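Local atomic coordinates of L-iditol 2-dehydrogenase (Clostridium scindens, PDB entry 4OH1), a protein that probably oxidises L-iditol and related polyols at carbon 2 with NAD+, as a zinc-containing member of the alcohol dehydrogenase family. Residues Val245-Ala251 / Ala268-Tyr274. Residues are numbered along the deposited sequence; the frame is centred on the assembly and turned at random.
Sequences VLEGTGA and AVYFAMY
Neighbouring strands of a parallel sheet bring like positions together on each face, as Val-245–Ala-251 and Ala-268–Tyr-274 illustrate. Val-245 and Ala-268 pair on one face (CB to CB 4.1 Å), Leu-246 and Val-269 on the other, where Leu-246 CD2 lies 4.4 Å from Val-269 CB and helix 156-168 covers both. Phe-271, chi1 p, swings its ring back under the first strand: CE1 is 4.0 Å from Leu-246 CB, and CZ is 3.4 Å from Gly-248 CA, which lies over the ring face where a CB would clash. Strands 245-247 and 268-270 run 10° apart, their axes 4.7 Å at closest, with Val-245, Leu-246 and Glu-247 opposite Ala-268, Val-269 and Tyr-270. Val-269 N donates to Val-245 O (2.7 Å), Glu-247 N to Val-269 O (2.7 Å), and Phe-271 N to Glu-247 O (3.2 Å). Beyond the strands Ala-272 CB packs 3.3 Å from Gly-250 N; Gly-250 has positive phi, and a CB there would strike Met-273 O. At the polar edge the Glu-247 carboxylate, chi1 t and chi2 m, gathers the turn: OE1 accepts from Gly-250 N (2.8 Å) and, weakly, from Tyr-274 OH (2.7 Å), while OE2 accepts from Thr-249 N (2.9 Å) and Thr-249 OG1 (2.5 Å). Thr-249 OG1 in turn receives Ala-251 N (3.0 Å), an ST turn leading to Ala-251 at the N-cap of helix 252-261. Tyr-274 N reaches Gln-285 OE1 of a second subunit. Strand, turn, helix and adjacent parallel strand form a beta-alpha-beta crossover, here joining the fourth and fifth strands of the six-stranded Rossmann fold.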
ATOM      1  N   VAL A 245       8.402  11.844 -10.916  1.00 29.98           N
ATOM      2  CA  VAL A 245       9.539  12.738 -11.122  1.00 33.64           C
ATOM      3  C   VAL A 245      10.649  12.410 -10.104  1.00 35.07           C
ATOM      4  O   VAL A 245      10.401  12.318  -8.877  1.00 34.28           O
ATOM      5  CB  VAL A 245       9.094  14.222 -11.024  1.00 32.25           C
ATOM      6  CG1 VAL A 245      10.273  15.166 -10.947  1.00 31.27           C
ATOM      7  CG2 VAL A 245       8.204  14.618 -12.217  1.00 33.56           C
ATOM      8  N   LEU A 246      11.868  12.239 -10.623  1.00 31.58           N
ATOM      9  CA  LEU A 246      13.009  11.860  -9.800  1.00 31.30           C
ATOM     10  C   LEU A 246      14.108  12.884  -9.915  1.00 33.37           C
ATOM     11  O   LEU A 246      14.701  13.017 -10.979  1.00 33.11           O
ATOM     12  CB  LEU A 246      13.574  10.535 -10.266  1.00 32.37           C
ATOM     13  CG  LEU A 246      12.529   9.512  -9.828  1.00 32.57           C
ATOM     14  CD1 LEU A 246      12.023   8.870 -10.975  1.00 35.14           C
ATOM     15  CD2 LEU A 246      13.032   8.605  -8.789  1.00 34.36           C
ATOM     16  N   GLU A 247      14.371  13.584  -8.824  1.00 34.20           N
ATOM     17  CA  GLU A 247      15.345  14.722  -8.824  1.00 38.39           C
ATOM     18  C   GLU A 247      16.672  14.307  -8.200  1.00 38.87           C
ATOM     19  O   GLU A 247      16.773  14.117  -6.979  1.00 37.02           O
ATOM     20  CB  GLU A 247      14.796  15.928  -8.083  1.00 39.23           C
ATOM     21  CG  GLU A 247      15.436  17.306  -8.503  1.00 40.69           C
ATOM     22  CD  GLU A 247      16.972  17.299  -8.619  1.00 40.94           C
ATOM     23  OE1 GLU A 247      17.700  17.189  -7.605  1.00 39.88           O
ATOM     24  OE2 GLU A 247      17.425  17.424  -9.765  1.00 42.93           O
ATOM     25  N   GLY A 248      17.671  14.138  -9.073  1.00 41.61           N
ATOM     26  CA  GLY A 248      19.009  13.698  -8.684  1.00 43.23           C
ATOM     27  C   GLY A 248      20.143  14.688  -9.009  1.00 44.43           C
ATOM     28  O   GLY A 248      21.287  14.371  -8.805  1.00 42.85           O
ATOM     29  N   THR A 249      19.860  15.874  -9.538  1.00 43.20           N
ATOM     30  CA  THR A 249      20.932  16.837  -9.786  1.00 44.07           C
ATOM     31  C   THR A 249      21.347  17.590  -8.546  1.00 45.50           C
ATOM     32  O   THR A 249      22.443  18.072  -8.509  1.00 50.01           O
ATOM     33  CB  THR A 249      20.551  17.923 -10.775  1.00 46.72           C
ATOM     34  OG1 THR A 249      19.537  18.765 -10.197  1.00 42.29           O
ATOM     35  CG2 THR A 249      20.068  17.300 -12.103  1.00 49.16           C
ATOM     36  N   GLY A 250      20.470  17.763  -7.573  1.00 46.45           N
ATOM     37  CA  GLY A 250      20.787  18.559  -6.399  1.00 46.30           C
ATOM     38  C   GLY A 250      20.719  20.050  -6.665  1.00 45.56           C
ATOM     39  O   GLY A 250      21.139  20.849  -5.844  1.00 49.47           O
ATOM     40  N   ALA A 251      20.215  20.441  -7.821  1.00 47.53           N
ATOM     41  CA  ALA A 251      20.111  21.860  -8.182  1.00 45.34           C
ATOM     42  C   ALA A 251      18.673  22.303  -8.017  1.00 45.10           C
ATOM     43  O   ALA A 251      17.746  21.550  -8.309  1.00 43.33           O
ATOM     44  CB  ALA A 251      20.537  22.058  -9.602  1.00 44.40           C
ATOM     45  N   ALA A 268       6.716  13.030  -6.822  1.00 29.11           N
ATOM     46  CA  ALA A 268       8.091  13.571  -7.035  1.00 33.05           C
ATOM     47  C   ALA A 268       8.999  13.212  -5.858  1.00 32.08           C
ATOM     48  O   ALA A 268       8.633  13.462  -4.691  1.00 29.72           O
ATOM     49  CB  ALA A 268       8.050  15.061  -7.181  1.00 31.37           C
ATOM     50  N   VAL A 269      10.208  12.742  -6.187  1.00 29.09           N
ATOM     51  CA  VAL A 269      11.179  12.296  -5.203  1.00 30.24           C
ATOM     52  C   VAL A 269      12.481  13.087  -5.372  1.00 33.79           C
ATOM     53  O   VAL A 269      13.106  13.090  -6.440  1.00 30.52           O
ATOM     54  CB  VAL A 269      11.488  10.819  -5.338  1.00 31.99           C
ATOM     55  CG1 VAL A 269      12.394  10.382  -4.233  1.00 35.75           C
ATOM     56  CG2 VAL A 269      10.208  10.003  -5.213  1.00 34.62           C
ATOM     57  N   TYR A 270      12.863  13.733  -4.272  1.00 33.57           N
ATOM     58  CA  TYR A 270      14.051  14.554  -4.172  1.00 35.71           C
ATOM     59  C   TYR A 270      15.041  13.807  -3.324  1.00 34.02           C
ATOM     60  O   TYR A 270      14.941  13.777  -2.118  1.00 36.51           O
ATOM     61  CB  TYR A 270      13.679  15.927  -3.581  1.00 34.57           C
ATOM     62  CG  TYR A 270      12.781  16.701  -4.507  1.00 34.53           C
ATOM     63  CD1 TYR A 270      13.289  17.486  -5.529  1.00 36.28           C
ATOM     64  CD2 TYR A 270      11.405  16.607  -4.400  1.00 36.36           C
ATOM     65  CE1 TYR A 270      12.436  18.198  -6.413  1.00 35.70           C
ATOM     66  CE2 TYR A 270      10.561  17.287  -5.270  1.00 37.70           C
ATOM     67  CZ  TYR A 270      11.080  18.097  -6.259  1.00 36.13           C
ATOM     68  OH  TYR A 270      10.211  18.713  -7.118  1.00 34.11           O
ATOM     69  N   PHE A 271      15.972  13.164  -3.990  1.00 36.96           N
ATOM     70  CA  PHE A 271      16.955  12.267  -3.357  1.00 42.34           C
ATOM     71  C   PHE A 271      18.402  12.734  -3.446  1.00 41.20           C
ATOM     72  O   PHE A 271      19.279  12.101  -2.885  1.00 43.25           O
ATOM     73  CB  PHE A 271      16.846  10.831  -3.966  1.00 41.47           C
ATOM     74  CG  PHE A 271      17.221  10.741  -5.403  1.00 40.94           C
ATOM     75  CD1 PHE A 271      16.285  10.933  -6.397  1.00 41.28           C
ATOM     76  CD2 PHE A 271      18.506  10.385  -5.781  1.00 44.07           C
ATOM     77  CE1 PHE A 271      16.641  10.837  -7.773  1.00 41.62           C
ATOM     78  CE2 PHE A 271      18.870  10.296  -7.159  1.00 42.96           C
ATOM     79  CZ  PHE A 271      17.938  10.525  -8.140  1.00 42.19           C
ATOM     80  N   ALA A 272      18.658  13.809  -4.187  1.00 44.35           N
ATOM     81  CA  ALA A 272      19.987  14.364  -4.273  1.00 43.36           C
ATOM     82  C   ALA A 272      20.393  15.005  -2.952  1.00 48.09           C
ATOM     83  O   ALA A 272      19.573  15.287  -2.080  1.00 46.24           O
ATOM     84  CB  ALA A 272      20.047  15.369  -5.371  1.00 46.32           C
HETATM   85  N   MSE A 273      21.687  15.211  -2.799  1.00 53.70           N
HETATM   86  CA  MSE A 273      22.204  16.079  -1.743  1.00 64.10           C
HETATM   87  C   MSE A 273      22.188  17.506  -2.265  1.00 57.41           C
HETATM   88  O   MSE A 273      22.776  17.787  -3.312  1.00 53.15           O
HETATM   89  CB  MSE A 273      23.646  15.732  -1.466  1.00 77.98           C
HETATM   90  CG  MSE A 273      23.861  14.629  -0.485  1.00 92.36           C
HETATM   91 SE   MSE A 273      25.601  15.058   0.175  0.75120.47          SE
HETATM   92  CE  MSE A 273      25.087  16.755   1.083  1.00110.68           C
ATOM     93  N   TYR A 274      21.521  18.405  -1.562  1.00 55.71           N
ATOM     94  CA  TYR A 274      21.355  19.779  -2.057  1.00 54.12           C
ATOM     95  C   TYR A 274      22.423  20.735  -1.449  1.00 56.55           C
ATOM     96  O   TYR A 274      23.048  20.445  -0.426  1.00 66.91           O
ATOM     97  CB  TYR A 274      19.879  20.216  -1.857  1.00 50.23           C
ATOM     98  CG  TYR A 274      18.926  19.370  -2.722  1.00 46.18           C
ATOM     99  CD1 TYR A 274      18.447  18.142  -2.284  1.00 46.80           C
ATOM    100  CD2 TYR A 274      18.569  19.780  -4.002  1.00 46.60           C
ATOM    101  CE1 TYR A 274      17.623  17.368  -3.091  1.00 48.32           C
ATOM    102  CE2 TYR A 274      17.756  19.003  -4.810  1.00 47.88           C
ATOM    103  CZ  TYR A 274      17.298  17.804  -4.360  1.00 46.18           C
ATOM    104  OH  TYR A 274      16.543  17.030  -5.197  1.00 45.36           O
TER